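Local atomic coordinates of putative mRNA export protein (Chaetomium thermophilum, PDB entry 4WP2), a protein that probably takes part in exporting mRNA from the nucleus to the cytoplasm, represented here by its C-terminal UBA domain. Residues G18-Y23 against P52-S57. Residues are numbered along the deposited sequence; the frame is centred on the assembly and turned at random.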
# COMPACT_ATOMS: atom_id res chain seq x y z
N GLY A 18 -40.71 -19.83 -6.82
CA GLY A 18 -40.79 -19.59 -8.25
C GLY A 18 -41.47 -18.28 -8.61
O GLY A 18 -41.55 -17.93 -9.79
N MET A 19 -41.94 -17.55 -7.60
CA MET A 19 -42.59 -16.26 -7.84
C MET A 19 -41.60 -15.16 -8.16
O MET A 19 -40.45 -15.21 -7.75
CB MET A 19 -43.40 -15.84 -6.61
CG MET A 19 -44.63 -16.68 -6.35
SD MET A 19 -45.61 -16.08 -4.95
CE MET A 19 -44.45 -16.20 -3.59
N ASN A 20 -42.06 -14.13 -8.88
CA ASN A 20 -41.20 -12.98 -9.15
C ASN A 20 -40.96 -12.18 -7.86
O ASN A 20 -41.53 -12.50 -6.80
CB ASN A 20 -41.81 -12.09 -10.24
CG ASN A 20 -43.19 -11.54 -9.87
OD1 ASN A 20 -43.51 -11.36 -8.69
ND2 ASN A 20 -44.00 -11.25 -10.88
N VAL A 21 -40.14 -11.14 -7.92
CA VAL A 21 -39.76 -10.44 -6.70
C VAL A 21 -40.95 -9.69 -6.08
O VAL A 21 -41.02 -9.55 -4.85
CB VAL A 21 -38.59 -9.45 -6.93
CG1 VAL A 21 -37.35 -10.21 -7.40
CG2 VAL A 21 -38.97 -8.37 -7.91
N GLU A 22 -41.87 -9.21 -6.89
CA GLU A 22 -43.02 -8.47 -6.35
C GLU A 22 -43.89 -9.36 -5.45
O GLU A 22 -44.21 -9.00 -4.32
CB GLU A 22 -43.88 -7.90 -7.47
CG GLU A 22 -45.15 -7.22 -6.96
CD GLU A 22 -46.00 -6.64 -8.07
OE1 GLU A 22 -45.74 -6.95 -9.25
OE2 GLU A 22 -46.92 -5.86 -7.76
N TYR A 23 -44.24 -10.54 -5.95
CA TYR A 23 -45.12 -11.42 -5.19
C TYR A 23 -44.35 -12.07 -4.04
O TYR A 23 -44.92 -12.30 -2.97
CB TYR A 23 -45.75 -12.46 -6.13
CG TYR A 23 -47.03 -11.93 -6.74
CD1 TYR A 23 -46.99 -11.06 -7.82
CD2 TYR A 23 -48.27 -12.24 -6.20
CE1 TYR A 23 -48.16 -10.55 -8.38
CE2 TYR A 23 -49.44 -11.74 -6.74
CZ TYR A 23 -49.37 -10.89 -7.83
OH TYR A 23 -50.53 -10.38 -8.38
N PRO A 52 -50.74 -16.95 -12.52
CA PRO A 52 -49.69 -17.77 -13.14
C PRO A 52 -48.56 -16.95 -13.76
O PRO A 52 -47.43 -17.42 -13.78
CB PRO A 52 -50.45 -18.56 -14.22
CG PRO A 52 -51.75 -17.86 -14.40
CD PRO A 52 -52.07 -17.24 -13.08
N GLU A 53 -48.87 -15.75 -14.24
CA GLU A 53 -47.86 -14.90 -14.86
C GLU A 53 -46.78 -14.42 -13.87
O GLU A 53 -45.71 -13.98 -14.27
CB GLU A 53 -48.51 -13.69 -15.55
CG GLU A 53 -49.30 -12.77 -14.64
CD GLU A 53 -50.78 -13.11 -14.57
OE1 GLU A 53 -51.17 -14.24 -14.92
OE2 GLU A 53 -51.56 -12.22 -14.16
N ALA A 54 -47.08 -14.52 -12.58
CA ALA A 54 -46.16 -14.09 -11.54
C ALA A 54 -44.97 -15.04 -11.38
O ALA A 54 -44.00 -14.72 -10.70
CB ALA A 54 -46.90 -13.96 -10.22
N PHE A 55 -45.04 -16.22 -12.01
CA PHE A 55 -44.03 -17.27 -11.84
C PHE A 55 -42.91 -17.19 -12.87
O PHE A 55 -43.16 -17.25 -14.07
CB PHE A 55 -44.69 -18.64 -11.87
CG PHE A 55 -45.46 -18.97 -10.62
CD1 PHE A 55 -46.78 -18.58 -10.48
CD2 PHE A 55 -44.86 -19.65 -9.58
CE1 PHE A 55 -47.49 -18.87 -9.33
CE2 PHE A 55 -45.56 -19.95 -8.42
CZ PHE A 55 -46.87 -19.56 -8.30
N ILE A 56 -41.68 -16.97 -12.39
CA ILE A 56 -40.51 -16.91 -13.27
C ILE A 56 -39.49 -18.05 -13.15
O ILE A 56 -38.49 -18.08 -13.88
CB ILE A 56 -39.75 -15.59 -13.02
CG1 ILE A 56 -39.33 -15.50 -11.56
CG2 ILE A 56 -40.64 -14.40 -13.41
CD1 ILE A 56 -38.56 -14.24 -11.20
N SER A 57 -39.72 -18.98 -12.23
CA SER A 57 -38.81 -20.12 -12.06
C SER A 57 -39.56 -21.31 -11.45
O SER A 57 -40.73 -21.21 -11.11
CB SER A 57 -37.57 -19.75 -11.23
OG SER A 57 -37.91 -19.35 -9.92
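M19 and F55 form a single antiparallel bridge, as a non-hydrogen-bonded pair flanked by two backbone bonds. N20 N donates to A54 O at 2.7 Å, and I56 N donates to G18 O at 2.8 Å. A second N-H, S57 N, reaches G18 O at 3.2 Å from one side, so two donors grip that carbonyl. Glycine suits position 18, where phi is positive and a CB would run into S57 O.

N20 is the N-cap of helix 21-25. Its CG stands between the backbone N and carbonyl carbon (chi1 60°), and OD1 accepts from Y23 N at 3.0 Å, almost straight at 172°. An alanine here would probably leave Y23 N without its capping acceptor and open a gap beside A54, whose CA lies against ND2.

Apolar groups fill in around these bonds. The small CB of A54 sits over one face of the Y23 ring, a CH-pi contact 4.1 Å from the centroid. M19 CG lies over one face of F55 toward its rim, 4.0 Å from CE2, while I56 CD1 covers N20 CA.

The bridge thus ties the loop between helices 2-17 and 21-25 of the UBA domain to the C-terminal tail. M19 and F55 also pack on F43 of helix 36-46, and I56 touches R15 of a second subunit.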